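Local coordinates for protein polymerase X (Deinococcus radiodurans, PDB 2W9M) that probably catalyses the template-directed addition of deoxyribonucleotides to DNA as a family X polymerase of DNA repair, at residues 213-218 and 226-231; 234-239 and 244-249; 273-278 and 291-296. All coordinates share one frame; numbering follows the deposited sequence.

Overall arrangement
The three contacts follow one another along the chain through the polymerase half of the protein, and all lie away from the three zinc ions. Contacts 1 and 2, with centres about 18 Å apart, share a sheet: I235 CD1 of contact 2 meets L216 CD1 of contact 1 at 3.6 Å and L213 CD1 at 3.7 Å. Contacts 2 and 3 have centres about 15 Å apart and join where L248 CD2 packs on F291 CE1 at 3.6 Å and A245 CB lies 4.1 Å from G274 CA. Contacts 1 and 3 do not touch, their nearest atoms being about 15 Å apart. A mercury ion sits about 3 Å from the C237 side chain in contact 2.

Contact 1. Residues 213-218 and 226-231; sequences LPELTV and GDYEGV
L216 lays one branch of its isobutyl group against the backbone of G226, with CD2 4.0 Å from G226 CA. CG stands anti to the carbonyl carbon (chi1 -54°), and this turns the CD2 branch toward the 226-231 segment. G226 has no side chain in the way: a beta carbon there would lie only 2.8 Å from L216 CD2, so the methyl occupies the place that any larger residue would claim. One residue earlier, the bent chain of E215 brings its carboxylate to the rim of the Y228 ring. OE1 lies near the ring plane, 4.1 Å from Y228 CD1, and the carboxylate and ring planes are nearly parallel, 12° apart. An anion at the edge, rather than over a face, meets the ring hydrogens and is probably mildly favoured, though at this distance the pull is weak. Strands 217-218 and 224-228 form a beta hairpin, and 224-228 in turn pairs antiparallel with strand 231-238 through a two-residue hairpin whose type I' turn runs from Y228 to V231. Y228 N bonds to V231 O (2.9 Å) and V231 N to Y228 O (3.1 Å). G230 takes backbone angles at which a beta carbon would collide with the carbonyl oxygen of E229. On the Y228 ring, E229 CG sits 4.1 Å above one face, off the ring centre, while the phenol OH is hydrogen-bonded to E129. R125 makes a salt bridge with E229, and V169 of helix 163-176 packs against Y228.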
loop_
_atom_site.group_PDB
_atom_site.type_symbol
_atom_site.label_atom_id
_atom_site.label_comp_id
_atom_site.label_asym_id
_atom_site.label_seq_id
_atom_site.Cartn_x
_atom_site.Cartn_y
_atom_site.Cartn_z
ATOM N N LEU A 213 12.290 -28.350 -2.021
ATOM C CA LEU A 213 11.968 -27.684 -0.764
ATOM C C LEU A 213 11.780 -28.733 0.323
ATOM O O LEU A 213 10.656 -29.146 0.610
ATOM C CB LEU A 213 10.700 -26.840 -0.906
ATOM C CG LEU A 213 10.712 -25.749 -1.980
ATOM C CD1 LEU A 213 9.373 -25.030 -2.046
ATOM C CD2 LEU A 213 11.840 -24.763 -1.739
ATOM N N PRO A 214 12.891 -29.173 0.931
ATOM C CA PRO A 214 12.881 -30.255 1.925
ATOM C C PRO A 214 12.131 -29.868 3.197
ATOM O O PRO A 214 11.625 -30.736 3.910
ATOM C CB PRO A 214 14.371 -30.462 2.234
ATOM C CG PRO A 214 15.112 -29.798 1.100
ATOM C CD PRO A 214 14.247 -28.653 0.689
ATOM N N GLU A 215 12.063 -28.570 3.466
ATOM C CA GLU A 215 11.446 -28.043 4.679
ATOM C C GLU A 215 9.998 -28.504 4.843
ATOM O O GLU A 215 9.587 -28.929 5.922
ATOM C CB GLU A 215 11.463 -26.510 4.647
ATOM C CG GLU A 215 12.496 -25.905 3.703
ATOM C CD GLU A 215 12.040 -24.580 3.104
ATOM O OE1 GLU A 215 10.870 -24.192 3.321
ATOM O OE2 GLU A 215 12.852 -23.930 2.408
ATOM N N LEU A 216 9.235 -28.405 3.760
ATOM C CA LEU A 216 7.788 -28.588 3.797
ATOM C C LEU A 216 7.342 -29.932 4.368
ATOM O O LEU A 216 8.136 -30.862 4.508
ATOM C CB LEU A 216 7.197 -28.383 2.400
ATOM C CG LEU A 216 7.566 -27.060 1.723
ATOM C CD1 LEU A 216 6.964 -26.984 0.327
ATOM C CD2 LEU A 216 7.121 -25.874 2.565
ATOM N N THR A 217 6.055 -30.010 4.696
ATOM C CA THR A 217 5.448 -31.211 5.256
ATOM C C THR A 217 4.221 -31.596 4.444
ATOM O O THR A 217 3.351 -30.763 4.195
ATOM C CB THR A 217 4.995 -30.979 6.707
ATOM O OG1 THR A 217 6.126 -31.059 7.582
ATOM C CG2 THR A 217 3.958 -32.021 7.117
ATOM N N VAL A 218 4.142 -32.858 4.036
ATOM C CA VAL A 218 3.006 -33.291 3.232
ATOM C C VAL A 218 1.744 -33.522 4.056
ATOM O O VAL A 218 1.778 -34.164 5.104
ATOM C CB VAL A 218 3.354 -34.458 2.248
ATOM C CG1 VAL A 218 4.694 -35.124 2.545
ATOM C CG2 VAL A 218 2.191 -35.406 2.007
ATOM N N GLY A 226 3.888 -25.497 5.119
ATOM C CA GLY A 226 5.045 -25.153 5.920
ATOM C C GLY A 226 5.057 -23.681 6.274
ATOM O O GLY A 226 4.017 -23.023 6.277
ATOM N N ASP A 227 6.244 -23.159 6.559
ATOM C CA ASP A 227 6.393 -21.786 7.008
ATOM C C ASP A 227 7.731 -21.269 6.503
ATOM O O ASP A 227 8.784 -21.747 6.929
ATOM C CB ASP A 227 6.364 -21.740 8.539
ATOM C CG ASP A 227 5.956 -20.381 9.083
ATOM O OD1 ASP A 227 4.780 -19.997 8.897
ATOM O OD2 ASP A 227 6.803 -19.707 9.715
ATOM N N TYR A 228 7.696 -20.306 5.589
ATOM C CA TYR A 228 8.932 -19.705 5.107
ATOM C C TYR A 228 9.159 -18.314 5.696
ATOM O O TYR A 228 8.528 -17.340 5.281
ATOM C CB TYR A 228 8.974 -19.643 3.580
ATOM C CG TYR A 228 10.336 -19.239 3.056
ATOM C CD1 TYR A 228 11.395 -20.139 3.063
ATOM C CD2 TYR A 228 10.569 -17.958 2.575
ATOM C CE1 TYR A 228 12.643 -19.780 2.596
ATOM C CE2 TYR A 228 11.815 -17.590 2.101
ATOM C CZ TYR A 228 12.847 -18.504 2.115
ATOM O OH TYR A 228 14.090 -18.142 1.650
ATOM N N GLU A 229 10.068 -18.238 6.665
ATOM C CA GLU A 229 10.394 -16.984 7.332
ATOM C C GLU A 229 9.159 -16.263 7.861
ATOM O O GLU A 229 8.978 -15.068 7.629
ATOM C CB GLU A 229 11.205 -16.085 6.398
ATOM C CG GLU A 229 12.553 -16.692 6.036
ATOM C CD GLU A 229 13.316 -15.876 5.013
ATOM O OE1 GLU A 229 12.851 -14.772 4.660
ATOM O OE2 GLU A 229 14.382 -16.344 4.561
ATOM N N GLY A 230 8.312 -17.007 8.572
ATOM C CA GLY A 230 7.135 -16.443 9.209
ATOM C C GLY A 230 5.899 -16.430 8.330
ATOM O O GLY A 230 4.780 -16.294 8.826
ATOM N N VAL A 231 6.099 -16.570 7.023
ATOM C CA VAL A 231 4.999 -16.551 6.068
ATOM C C VAL A 231 4.514 -17.968 5.773
ATOM O O VAL A 231 5.253 -18.772 5.202
ATOM C CB VAL A 231 5.425 -15.894 4.750
ATOM C CG1 VAL A 231 4.250 -15.821 3.796
ATOM C CG2 VAL A 231 6.000 -14.511 5.009
#

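Contact 2. Residues 234-239 and 244-249; sequences EIACAP and GALDLL
With CG anti to the backbone N (chi1 -178°) and chi2 at 74°, L246 sends both of its methyls across to strand 231-238 and sets them between two alanines on the same face of the strand. The motif is a beta-alpha unit: the chain leaves the mixed sheet at the end of strand 231-238, and after a short link helix 243-249 turns back over it. The local axes run roughly antiparallel, at 152°, 8.4 Å apart at their closest. Side chains alternate along the strand. A236 and A238 point their beta carbons toward the helix, whereas C237 faces away from it, beside the bound mercury ion. CD1 of L246 rests 4.0 Å from A236 CB, and CD2 lies 3.5 Å from A238 CB. L246 CB also comes within 3.9 Å of A238 CB, so the second alanine is met by more than one carbon of the leucine. The small methyls of the strand let the helix approach while one large side chain fills the interval. With an alanine here the two delta methyls would be gone, and A236 and A238 would probably be left without their main apolar partner across this interface, opening a gap between helix and sheet. Beyond the leucine, D247 OD1 is hydrogen-bonded to T201 on neighbouring strand 194-203, a polar tie from the same helix to the same sheet, and T201 also touches L246. The leucine packs on main chain as well as on methyls: its CD2 lies 3.5 Å from the carbonyl oxygen of A236 and equally near the carbonyl carbon of C237.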
loop_
_atom_site.group_PDB
_atom_site.type_symbol
_atom_site.label_atom_id
_atom_site.label_comp_id
_atom_site.label_asym_id
_atom_site.label_seq_id
_atom_site.Cartn_x
_atom_site.Cartn_y
_atom_site.Cartn_z
ATOM N N GLU A 234 1.632 -22.853 1.260
ATOM C CA GLU A 234 0.902 -24.028 0.801
ATOM C C GLU A 234 1.193 -24.289 -0.664
ATOM O O GLU A 234 1.060 -23.400 -1.502
ATOM C CB GLU A 234 -0.603 -23.856 0.998
ATOM C CG GLU A 234 -1.047 -23.893 2.445
ATOM C CD GLU A 234 -2.550 -23.775 2.590
ATOM O OE1 GLU A 234 -3.280 -24.448 1.830
ATOM O OE2 GLU A 234 -2.998 -23.011 3.469
ATOM N N ILE A 235 1.594 -25.516 -0.966
ATOM C CA ILE A 235 1.883 -25.903 -2.333
ATOM C C ILE A 235 1.044 -27.119 -2.669
ATOM O O ILE A 235 1.109 -28.136 -1.984
ATOM C CB ILE A 235 3.385 -26.200 -2.530
ATOM C CG1 ILE A 235 4.205 -24.931 -2.270
ATOM C CG2 ILE A 235 3.651 -26.744 -3.927
ATOM C CD1 ILE A 235 5.695 -25.108 -2.440
ATOM N N ALA A 236 0.220 -26.992 -3.701
ATOM C CA ALA A 236 -0.619 -28.093 -4.143
ATOM C C ALA A 236 -0.142 -28.551 -5.507
ATOM O O ALA A 236 0.110 -27.730 -6.388
ATOM C CB ALA A 236 -2.078 -27.668 -4.200
ATOM N N CYS A 237 -0.013 -29.861 -5.680
ATOM C CA CYS A 237 0.464 -30.412 -6.940
ATOM C C CYS A 237 -0.534 -31.383 -7.570
ATOM O O CYS A 237 -1.493 -31.809 -6.928
ATOM C CB CYS A 237 1.828 -31.075 -6.752
ATOM S SG CYS A 237 2.065 -31.820 -5.122
ATOM N N ALA A 238 -0.295 -31.721 -8.834
ATOM C CA ALA A 238 -1.191 -32.575 -9.603
ATOM C C ALA A 238 -0.469 -33.099 -10.838
ATOM O O ALA A 238 0.521 -32.511 -11.276
ATOM C CB ALA A 238 -2.432 -31.796 -10.011
ATOM N N PRO A 239 -0.952 -34.217 -11.397
ATOM C CA PRO A 239 -0.434 -34.712 -12.676
ATOM C C PRO A 239 -0.730 -33.702 -13.771
ATOM O O PRO A 239 -1.700 -32.958 -13.651
ATOM C CB PRO A 239 -1.249 -35.984 -12.916
ATOM C CG PRO A 239 -1.744 -36.391 -11.570
ATOM C CD PRO A 239 -1.963 -35.118 -10.821
ATOM N N GLY A 244 -5.192 -28.364 -14.728
ATOM C CA GLY A 244 -6.260 -27.417 -14.995
ATOM C C GLY A 244 -7.326 -27.384 -13.916
ATOM O O GLY A 244 -7.824 -26.316 -13.570
ATOM N N ALA A 245 -7.675 -28.557 -13.386
ATOM C CA ALA A 245 -8.706 -28.670 -12.354
ATOM C C ALA A 245 -8.171 -28.216 -11.004
ATOM O O ALA A 245 -8.874 -27.562 -10.233
ATOM C CB ALA A 245 -9.219 -30.100 -12.259
ATOM N N LEU A 246 -6.926 -28.584 -10.721
ATOM C CA LEU A 246 -6.246 -28.145 -9.512
ATOM C C LEU A 246 -6.209 -26.618 -9.458
ATOM O O LEU A 246 -6.420 -26.020 -8.407
ATOM C CB LEU A 246 -4.823 -28.704 -9.475
ATOM C CG LEU A 246 -3.981 -28.365 -8.244
ATOM C CD1 LEU A 246 -4.461 -29.165 -7.045
ATOM C CD2 LEU A 246 -2.509 -28.630 -8.510
ATOM N N ASP A 247 -5.951 -25.993 -10.603
ATOM C CA ASP A 247 -5.855 -24.541 -10.675
ATOM C C ASP A 247 -7.188 -23.865 -10.383
ATOM O O ASP A 247 -7.231 -22.821 -9.735
ATOM C CB ASP A 247 -5.310 -24.101 -12.033
ATOM C CG ASP A 247 -3.836 -24.439 -12.204
ATOM O OD1 ASP A 247 -3.241 -24.990 -11.252
ATOM O OD2 ASP A 247 -3.270 -24.153 -13.282
ATOM N N LEU A 248 -8.278 -24.462 -10.853
ATOM C CA LEU A 248 -9.605 -23.925 -10.575
ATOM C C LEU A 248 -9.941 -24.055 -9.093
ATOM O O LEU A 248 -10.380 -23.094 -8.462
ATOM C CB LEU A 248 -10.670 -24.633 -11.414
ATOM C CG LEU A 248 -10.810 -24.197 -12.872
ATOM C CD1 LEU A 248 -11.970 -24.926 -13.518
ATOM C CD2 LEU A 248 -11.023 -22.698 -12.964
ATOM N N LEU A 249 -9.727 -25.245 -8.540
ATOM C CA LEU A 249 -10.069 -25.509 -7.144
ATOM C C LEU A 249 -9.252 -24.682 -6.155
ATOM O O LEU A 249 -9.751 -24.315 -5.095
ATOM C CB LEU A 249 -9.956 -27.004 -6.824
ATOM C CG LEU A 249 -11.050 -27.875 -7.446
ATOM C CD1 LEU A 249 -10.664 -29.332 -7.400
ATOM C CD2 LEU A 249 -12.386 -27.652 -6.749
#

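Contact 3. Residues 273-278 and 291-296; sequences GGLSRG and FHALDL
L275 CD2 is the hub of the contact, meeting A293 CB at 3.7 Å and L294 CD2 at 4.2 Å. The leucine reaches across because its CG lies anti to the backbone N (chi1 -174°), directing one branch to the last turn of helix 287-293. L294 answers with a single methyl, and the two leucines cross obliquely rather than lying alongside. A293 closes helix 287-293 and L294 is the first residue beyond it; a Schellman motif, with D295 at positive phi as the C' residue, ends the helix by bringing L296 N to F291 O (2.9 Å) and D295 N to H292 O (3.1 Å). On the other side, L275 belongs to the middle strand of the antiparallel three-stranded sheet 269-271, 274-277 and 280-282, within the polymerase beta thumb family region. G274 enters that strand at backbone angles suited to glycine. L270 and T284 flank L275, and A263 of helix 253-264 and F268 pack on L294. Between these two segments the contact is van der Waals alone and, lacking directional bonds, depends on close fit of aliphatic carbons, the two leucines buried and A293 partly exposed.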
loop_
_atom_site.group_PDB
_atom_site.type_symbol
_atom_site.label_atom_id
_atom_site.label_comp_id
_atom_site.label_asym_id
_atom_site.label_seq_id
_atom_site.Cartn_x
_atom_site.Cartn_y
_atom_site.Cartn_z
ATOM N N GLY A 273 -7.980 -34.260 -8.311
ATOM C CA GLY A 273 -7.522 -35.401 -9.081
ATOM C C GLY A 273 -7.946 -35.332 -10.535
ATOM O O GLY A 273 -7.473 -36.108 -11.365
ATOM N N GLY A 274 -8.845 -34.405 -10.844
ATOM C CA GLY A 274 -9.259 -34.187 -12.216
ATOM C C GLY A 274 -10.758 -34.073 -12.404
ATOM O O GLY A 274 -11.525 -34.081 -11.440
ATOM N N LEU A 275 -11.171 -33.959 -13.663
ATOM C CA LEU A 275 -12.582 -33.885 -14.014
ATOM C C LEU A 275 -13.061 -35.254 -14.488
ATOM O O LEU A 275 -12.431 -35.876 -15.346
ATOM C CB LEU A 275 -12.794 -32.837 -15.107
ATOM C CG LEU A 275 -14.232 -32.512 -15.506
ATOM C CD1 LEU A 275 -14.998 -31.940 -14.326
ATOM C CD2 LEU A 275 -14.244 -31.543 -16.670
ATOM N N SER A 276 -14.170 -35.729 -13.930
ATOM C CA SER A 276 -14.683 -37.047 -14.292
ATOM C C SER A 276 -16.179 -37.035 -14.596
ATOM O O SER A 276 -16.857 -36.028 -14.393
ATOM C CB SER A 276 -14.382 -38.066 -13.190
ATOM O OG SER A 276 -15.251 -37.896 -12.083
ATOM N N ARG A 277 -16.677 -38.169 -15.081
ATOM C CA ARG A 277 -18.086 -38.333 -15.420
ATOM C C ARG A 277 -18.456 -39.813 -15.398
ATOM O O ARG A 277 -18.481 -40.469 -16.438
ATOM C CB ARG A 277 -18.371 -37.751 -16.802
ATOM C CG ARG A 277 -19.843 -37.567 -17.103
ATOM C CD ARG A 277 -20.036 -36.995 -18.493
ATOM N NE ARG A 277 -21.185 -36.099 -18.547
ATOM C CZ ARG A 277 -21.398 -35.220 -19.519
ATOM N NH1 ARG A 277 -20.535 -35.123 -20.523
ATOM N NH2 ARG A 277 -22.470 -34.438 -19.487
ATOM N N GLY A 278 -18.741 -40.336 -14.211
ATOM C CA GLY A 278 -18.951 -41.762 -14.047
ATOM C C GLY A 278 -17.665 -42.510 -14.340
ATOM O O GLY A 278 -16.684 -42.382 -13.608
ATOM N N PHE A 291 -13.617 -25.389 -18.345
ATOM C CA PHE A 291 -14.747 -24.537 -18.700
ATOM C C PHE A 291 -15.429 -25.040 -19.972
ATOM O O PHE A 291 -16.655 -25.105 -20.038
ATOM C CB PHE A 291 -14.307 -23.081 -18.872
ATOM C CG PHE A 291 -14.106 -22.344 -17.575
ATOM C CD1 PHE A 291 -12.830 -22.042 -17.121
ATOM C CD2 PHE A 291 -15.193 -21.945 -16.817
ATOM C CE1 PHE A 291 -12.641 -21.357 -15.933
ATOM C CE2 PHE A 291 -15.012 -21.259 -15.623
ATOM C CZ PHE A 291 -13.734 -20.965 -15.182
ATOM N N HIS A 292 -14.634 -25.394 -20.978
ATOM C CA HIS A 292 -15.178 -25.935 -22.223
ATOM C C HIS A 292 -15.994 -27.195 -21.969
ATOM O O HIS A 292 -17.063 -27.378 -22.546
ATOM C CB HIS A 292 -14.065 -26.238 -23.228
ATOM C CG HIS A 292 -13.692 -25.071 -24.088
ATOM N ND1 HIS A 292 -12.491 -24.406 -23.963
ATOM C CD2 HIS A 292 -14.364 -24.451 -25.088
ATOM C CE1 HIS A 292 -12.437 -23.428 -24.850
ATOM N NE2 HIS A 292 -13.561 -23.433 -25.545
ATOM N N ALA A 293 -15.481 -28.059 -21.099
ATOM C CA ALA A 293 -16.124 -29.335 -20.799
ATOM C C ALA A 293 -17.467 -29.169 -20.090
ATOM O O ALA A 293 -18.351 -30.015 -20.213
ATOM C CB ALA A 293 -15.193 -30.212 -19.973
ATOM N N LEU A 294 -17.613 -28.081 -19.344
ATOM C CA LEU A 294 -18.841 -27.822 -18.608
ATOM C C LEU A 294 -19.721 -26.854 -19.387
ATOM O O LEU A 294 -20.743 -26.392 -18.881
ATOM C CB LEU A 294 -18.532 -27.249 -17.220
ATOM C CG LEU A 294 -17.531 -28.002 -16.335
ATOM C CD1 LEU A 294 -17.479 -27.397 -14.939
ATOM C CD2 LEU A 294 -17.860 -29.488 -16.254
ATOM N N ASP A 295 -19.319 -26.558 -20.622
ATOM C CA ASP A 295 -20.005 -25.563 -21.450
ATOM C C ASP A 295 -20.232 -24.253 -20.699
ATOM O O ASP A 295 -21.338 -23.709 -20.689
ATOM C CB ASP A 295 -21.327 -26.110 -21.998
ATOM C CG ASP A 295 -21.171 -26.744 -23.370
ATOM O OD1 ASP A 295 -20.123 -26.519 -24.016
ATOM O OD2 ASP A 295 -22.098 -27.461 -23.807
ATOM N N LEU A 296 -19.171 -23.756 -20.074
ATOM C CA LEU A 296 -19.215 -22.513 -19.317
ATOM C C LEU A 296 -18.298 -21.471 -19.940
ATOM O O LEU A 296 -17.271 -21.812 -20.533
ATOM C CB LEU A 296 -18.794 -22.761 -17.866
ATOM C CG LEU A 296 -19.897 -22.951 -16.823
ATOM C CD1 LEU A 296 -21.188 -23.438 -17.456
ATOM C CD2 LEU A 296 -19.433 -23.889 -15.712
#